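Local structure of transcriptional regulator, TetR family (Thermus thermophilus, 3VPR) at residues Lys14-Lys19 and Phe97-Gln102; Asn125-Leu130 and Asp143-Gly148. The protein represses transcription as a TetR-family regulator, probably by binding DNA at cis-regulatory sites through a helix-turn-helix motif. One frame throughout, in Å; residues are numbered along the deposited sequence.

Contact 1 of 2, residues Lys14-Lys19 and Phe97-Gln102; sequences KLFTEK and FVTMLQ
The junction between the DNA-binding and C-terminal domains of a TetR-family repressor is made here, where Phe16 and Thr17, near the C-terminal end of helix 4-19, meet Val98, Thr99 and Gln102. The segment axes approach to 8.5 Å at 64°, and the CA atoms of Thr17 and Thr99 are the nearest pair, 5.8 Å apart. Thr17 and Val98 cross at about a right angle: Thr17 OG1 stands 3.5 Å from Val98 CB, while Thr17 CG2 lies 3.7 Å from Val98 CG1, the branch anti to the backbone N (chi1 173°). Thr99 turns its methyl CG2 to Phe16 CD2 at 3.7 Å, obliquely to the ring. Both threonine hydroxyls are engaged within their own helices, Thr17 OG1 with Ala13 O and Thr99 OG1 with Pro95 O. The chain of Gln102 runs extended beyond CG and carries the amide across toward helix 4-19; its NE2 donates to Val98 O at 3.3 Å, from above the carbonyl plane, and comes within 3.5 Å of Phe16 O. An alanine at Gln102 would probably leave Val98 O without this donor and open a gap beside the Phe16 carbonyl. Beyond the pair, Leu51 and Ile54 of helix 47-70 touch Thr99, while Phe16 packs edge-to-face with Tyr21 and against Leu29 of helix 26-33.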
loop_
_atom_site.group_PDB
_atom_site.type_symbol
_atom_site.label_atom_id
_atom_site.label_comp_id
_atom_site.label_asym_id
_atom_site.label_seq_id
_atom_site.Cartn_x
_atom_site.Cartn_y
_atom_site.Cartn_z
ATOM N N LYS A 14 6.118 -0.772 19.297
ATOM C CA LYS A 14 5.127 0.268 19.579
ATOM C C LYS A 14 5.751 1.657 19.495
ATOM O O LYS A 14 5.161 2.575 18.937
ATOM C CB LYS A 14 4.523 0.095 20.968
ATOM C CG LYS A 14 3.660 -1.129 21.131
ATOM C CD LYS A 14 3.107 -1.186 22.551
ATOM C CE LYS A 14 2.343 -2.476 22.800
ATOM N NZ LYS A 14 1.808 -2.531 24.188
ATOM N N LEU A 15 6.950 1.808 20.040
ATOM C CA LEU A 15 7.607 3.106 20.027
ATOM C C LEU A 15 7.912 3.543 18.596
ATOM O O LEU A 15 7.720 4.705 18.250
ATOM C CB LEU A 15 8.884 3.072 20.872
ATOM C CG LEU A 15 9.637 4.396 20.901
ATOM C CD1 LEU A 15 8.718 5.489 21.443
ATOM C CD2 LEU A 15 10.877 4.266 21.763
ATOM N N PHE A 16 8.368 2.611 17.766
ATOM C CA PHE A 16 8.667 2.928 16.376
ATOM C C PHE A 16 7.382 3.329 15.656
ATOM O O PHE A 16 7.398 4.192 14.786
ATOM C CB PHE A 16 9.290 1.735 15.649
ATOM C CG PHE A 16 10.669 1.373 16.125
ATOM C CD1 PHE A 16 11.535 2.346 16.608
ATOM C CD2 PHE A 16 11.115 0.052 16.050
ATOM C CE1 PHE A 16 12.833 2.010 17.013
ATOM C CE2 PHE A 16 12.404 -0.295 16.445
ATOM C CZ PHE A 16 13.268 0.685 16.930
ATOM N N THR A 17 6.274 2.687 16.009
ATOM C CA THR A 17 4.989 3.004 15.400
ATOM C C THR A 17 4.537 4.412 15.818
ATOM O O THR A 17 3.944 5.141 15.029
ATOM C CB THR A 17 3.912 1.974 15.824
ATOM O OG1 THR A 17 4.227 0.698 15.257
ATOM C CG2 THR A 17 2.516 2.414 15.355
ATOM N N GLU A 18 4.836 4.785 17.059
ATOM C CA GLU A 18 4.456 6.086 17.607
ATOM C C GLU A 18 5.382 7.230 17.188
ATOM O O GLU A 18 4.918 8.337 16.935
ATOM C CB GLU A 18 4.411 6.016 19.146
ATOM C CG GLU A 18 3.325 5.093 19.736
ATOM C CD GLU A 18 3.609 4.677 21.194
ATOM O OE1 GLU A 18 2.754 3.996 21.810
ATOM O OE2 GLU A 18 4.689 5.017 21.725
ATOM N N LYS A 19 6.684 6.958 17.124
ATOM C CA LYS A 19 7.685 7.964 16.767
ATOM C C LYS A 19 8.340 7.818 15.393
ATOM O O LYS A 19 8.906 8.779 14.881
ATOM C CB LYS A 19 8.835 7.970 17.770
ATOM C CG LYS A 19 8.521 8.376 19.172
ATOM C CD LYS A 19 9.836 8.636 19.906
ATOM C CE LYS A 19 10.625 9.752 19.221
ATOM N NZ LYS A 19 11.931 10.064 19.864
ATOM N N PHE A 97 3.768 -4.648 12.150
ATOM C CA PHE A 97 3.582 -4.407 10.724
ATOM C C PHE A 97 3.883 -2.968 10.359
ATOM O O PHE A 97 4.494 -2.705 9.323
ATOM C CB PHE A 97 2.165 -4.793 10.317
ATOM C CG PHE A 97 1.994 -6.265 10.113
ATOM C CD1 PHE A 97 2.230 -6.840 8.867
ATOM C CD2 PHE A 97 1.680 -7.092 11.180
ATOM C CE1 PHE A 97 2.158 -8.220 8.691
ATOM C CE2 PHE A 97 1.608 -8.472 11.012
ATOM C CZ PHE A 97 1.848 -9.035 9.768
ATOM N N VAL A 98 3.463 -2.037 11.207
ATOM C CA VAL A 98 3.734 -0.632 10.953
ATOM C C VAL A 98 5.248 -0.429 10.987
ATOM O O VAL A 98 5.801 0.358 10.220
ATOM C CB VAL A 98 3.060 0.268 12.010
ATOM C CG1 VAL A 98 3.498 1.726 11.818
ATOM C CG2 VAL A 98 1.543 0.149 11.892
ATOM N N THR A 99 5.924 -1.165 11.859
ATOM C CA THR A 99 7.372 -1.039 11.972
ATOM C C THR A 99 8.069 -1.607 10.737
ATOM O O THR A 99 8.922 -0.951 10.135
ATOM C CB THR A 99 7.909 -1.777 13.224
ATOM O OG1 THR A 99 7.387 -1.163 14.409
ATOM C CG2 THR A 99 9.434 -1.724 13.262
HETATM N N MSE A 100 7.699 -2.828 10.369
HETATM C CA MSE A 100 8.287 -3.503 9.218
HETATM C C MSE A 100 8.162 -2.757 7.882
HETATM O O MSE A 100 9.142 -2.612 7.146
HETATM C CB MSE A 100 7.664 -4.886 9.048
HETATM C CG MSE A 100 8.037 -5.507 7.721
HETATM SE SE MSE A 100 6.683 -6.660 7.038
HETATM C CE MSE A 100 5.355 -5.334 6.581
ATOM N N LEU A 101 6.952 -2.310 7.566
ATOM C CA LEU A 101 6.692 -1.609 6.315
ATOM C C LEU A 101 7.611 -0.413 6.091
ATOM O O LEU A 101 8.287 -0.320 5.066
ATOM C CB LEU A 101 5.232 -1.143 6.270
ATOM C CG LEU A 101 4.733 -0.604 4.926
ATOM C CD1 LEU A 101 4.825 -1.708 3.886
ATOM C CD2 LEU A 101 3.291 -0.113 5.049
ATOM N N GLN A 102 7.643 0.497 7.055
ATOM C CA GLN A 102 8.460 1.697 6.937
ATOM C C GLN A 102 9.963 1.435 6.996
ATOM O O GLN A 102 10.741 2.074 6.285
ATOM C CB GLN A 102 8.077 2.702 8.036
ATOM C CG GLN A 102 8.478 2.275 9.441
ATOM C CD GLN A 102 8.162 3.326 10.499
ATOM O OE1 GLN A 102 8.600 4.475 10.406
ATOM N NE2 GLN A 102 7.405 2.930 11.515
#

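Contact 2 of 2, residues Asn125-Leu130 and Asp143-Gly148; sequences NLRAIL and DVALAG
Leu130 makes the apolar side-chain pairs of this contact, with Val144 and Ala147: its CB lies 4.3 Å from Val144 CG1, and its CD1 touches Ala147 CB at 3.8 Å. A second kind of contact sets methyl groups on the opposing backbone. Val144 CG1, anti to its backbone N (chi1 173°), reaches the backbone of helix 109-135 at Arg127, lying 3.5 Å from Arg127 O and also against Arg127 CB. Leu130 CD1 comes within 3.5 Å of Gly148 N, and Leu126, one turn earlier, brings its CD2 to 3.4 Å from Gly148 O. Gly148 has no side chain, so Leu130 CD1 and Leu126 CD2 meet its main-chain atoms directly; a beta carbon would point toward segment 125-130, near Arg127 CG and Leu130 CD1. Consistent with this, Arg127 and Gly148 have the nearest CA atoms, 5.7 Å apart.

A methyl-on-face contact is made by Arg127, which runs extended from CG to NE and lays its guanidinium over Ala145, whose CB sits 3.7 Å above the plane and over its centre. NE is buried by the packing without a partner in the model, whereas NH2 has a weak, long ion pair with Glu123. The helix cap is separate: Asp143 OD1 accepts from Leu146 N with an N-H...O angle of 165°, the nitrogen lying out of the carboxylate plane.

Leu126 also meets Leu79 and Phe82 of helix 75-92, and Leu130 touches Leu185 of the second subunit. With segment axes 9.1 Å apart at 117°, this is helix-helix packing in which the Ala/Gly side of helix 144-161 meets helix 109-135, joining two consecutive long helices of the all-helical TetR C-terminal domain beside its subunit interface, with an aspartate N-cap starting the second helix.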
loop_
_atom_site.group_PDB
_atom_site.type_symbol
_atom_site.label_atom_id
_atom_site.label_comp_id
_atom_site.label_asym_id
_atom_site.label_seq_id
_atom_site.Cartn_x
_atom_site.Cartn_y
_atom_site.Cartn_z
ATOM N N ASN A 125 2.906 -18.821 -1.766
ATOM C CA ASN A 125 1.911 -19.749 -1.225
ATOM C C ASN A 125 0.521 -19.352 -1.729
ATOM O O ASN A 125 -0.339 -20.212 -1.977
ATOM C CB ASN A 125 1.911 -19.742 0.307
ATOM C CG ASN A 125 3.120 -20.449 0.898
ATOM O OD1 ASN A 125 3.598 -21.436 0.342
ATOM N ND2 ASN A 125 3.610 -19.958 2.039
ATOM N N LEU A 126 0.296 -18.046 -1.885
ATOM C CA LEU A 126 -0.997 -17.581 -2.365
ATOM C C LEU A 126 -1.145 -18.012 -3.818
ATOM O O LEU A 126 -2.199 -18.492 -4.228
ATOM C CB LEU A 126 -1.105 -16.052 -2.251
ATOM C CG LEU A 126 -2.396 -15.414 -2.785
ATOM C CD1 LEU A 126 -3.601 -16.060 -2.132
ATOM C CD2 LEU A 126 -2.378 -13.893 -2.515
ATOM N N ARG A 127 -0.077 -17.837 -4.587
ATOM C CA ARG A 127 -0.080 -18.216 -5.988
ATOM C C ARG A 127 -0.374 -19.698 -6.143
ATOM O O ARG A 127 -1.112 -20.099 -7.052
ATOM C CB ARG A 127 1.265 -17.883 -6.633
ATOM C CG ARG A 127 1.554 -16.389 -6.696
ATOM C CD ARG A 127 2.759 -16.089 -7.576
ATOM N NE ARG A 127 3.077 -14.664 -7.578
ATOM C CZ ARG A 127 4.109 -14.123 -8.221
ATOM N NH1 ARG A 127 4.931 -14.891 -8.922
ATOM N NH2 ARG A 127 4.323 -12.814 -8.160
ATOM N N ALA A 128 0.198 -20.511 -5.257
ATOM C CA ALA A 128 -0.031 -21.956 -5.310
ATOM C C ALA A 128 -1.512 -22.263 -5.115
ATOM O O ALA A 128 -2.048 -23.148 -5.774
ATOM C CB ALA A 128 0.805 -22.682 -4.239
ATOM N N ILE A 129 -2.172 -21.545 -4.208
ATOM C CA ILE A 129 -3.604 -21.763 -3.980
ATOM C C ILE A 129 -4.404 -21.365 -5.229
ATOM O O ILE A 129 -5.295 -22.085 -5.666
ATOM C CB ILE A 129 -4.126 -20.937 -2.789
ATOM C CG1 ILE A 129 -3.501 -21.432 -1.488
ATOM C CG2 ILE A 129 -5.639 -21.021 -2.712
ATOM C CD1 ILE A 129 -3.916 -20.621 -0.267
ATOM N N LEU A 130 -4.075 -20.217 -5.805
ATOM C CA LEU A 130 -4.766 -19.745 -6.999
ATOM C C LEU A 130 -4.504 -20.669 -8.182
ATOM O O LEU A 130 -5.426 -21.031 -8.911
ATOM C CB LEU A 130 -4.313 -18.321 -7.347
ATOM C CG LEU A 130 -4.632 -17.275 -6.277
ATOM C CD1 LEU A 130 -3.952 -15.945 -6.615
ATOM C CD2 LEU A 130 -6.143 -17.112 -6.170
ATOM N N ASP A 143 -4.331 -14.594 -14.741
ATOM C CA ASP A 143 -2.898 -14.458 -14.514
ATOM C C ASP A 143 -2.719 -14.654 -13.013
ATOM O O ASP A 143 -3.173 -13.826 -12.219
ATOM C CB ASP A 143 -2.418 -13.063 -14.913
ATOM C CG ASP A 143 -0.922 -12.896 -14.745
ATOM O OD1 ASP A 143 -0.423 -13.063 -13.615
ATOM O OD2 ASP A 143 -0.243 -12.596 -15.742
ATOM N N VAL A 144 -2.073 -15.755 -12.635
ATOM C CA VAL A 144 -1.855 -16.092 -11.228
ATOM C C VAL A 144 -1.046 -15.045 -10.442
ATOM O O VAL A 144 -1.372 -14.734 -9.295
ATOM C CB VAL A 144 -1.149 -17.472 -11.104
ATOM C CG1 VAL A 144 -0.775 -17.747 -9.659
ATOM C CG2 VAL A 144 -2.068 -18.578 -11.624
ATOM N N ALA A 145 0.011 -14.510 -11.051
ATOM C CA ALA A 145 0.833 -13.519 -10.367
ATOM C C ALA A 145 0.000 -12.266 -10.130
ATOM O O ALA A 145 0.033 -11.686 -9.047
ATOM C CB ALA A 145 2.094 -13.183 -11.195
ATOM N N LEU A 146 -0.764 -11.867 -11.143
ATOM C CA LEU A 146 -1.601 -10.668 -11.038
ATOM C C LEU A 146 -2.724 -10.848 -10.018
ATOM O O LEU A 146 -2.992 -9.960 -9.212
ATOM C CB LEU A 146 -2.194 -10.311 -12.405
ATOM C CG LEU A 146 -3.108 -9.083 -12.404
ATOM C CD1 LEU A 146 -2.369 -7.896 -13.006
ATOM C CD2 LEU A 146 -4.381 -9.377 -13.192
ATOM N N ALA A 147 -3.384 -11.999 -10.052
ATOM C CA ALA A 147 -4.467 -12.258 -9.106
ATOM C C ALA A 147 -3.900 -12.264 -7.691
ATOM O O ALA A 147 -4.528 -11.750 -6.751
ATOM C CB ALA A 147 -5.136 -13.603 -9.415
ATOM N N GLY A 148 -2.713 -12.850 -7.541
ATOM C CA GLY A 148 -2.088 -12.897 -6.231
ATOM C C GLY A 148 -1.725 -11.505 -5.753
ATOM O O GLY A 148 -1.837 -11.179 -4.569
#

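How the contacts relate
Contact 1 and contact 2 lie on opposite sides of the chain's centre, their centres 29 Å apart and their nearest atoms about 13 Å apart, so they do not touch. They come in series: the 14-19/97-102 pair closes before the 125-130/143-148 pair opens, and helix 94-103 of the former is followed directly by helix 109-135 of the latter. Contact 1 spans a long stretch of chain and joins helix 4-19 of the N-terminal, probably DNA-binding, domain to the C-terminal domain; contact 2 is local, within the latter. Helix 47-70 passes both, meeting Thr99 at one and Asn125 and Ile129 at the other, a continuous structural connection between the probable DNA-binding end and the dimer-forming body.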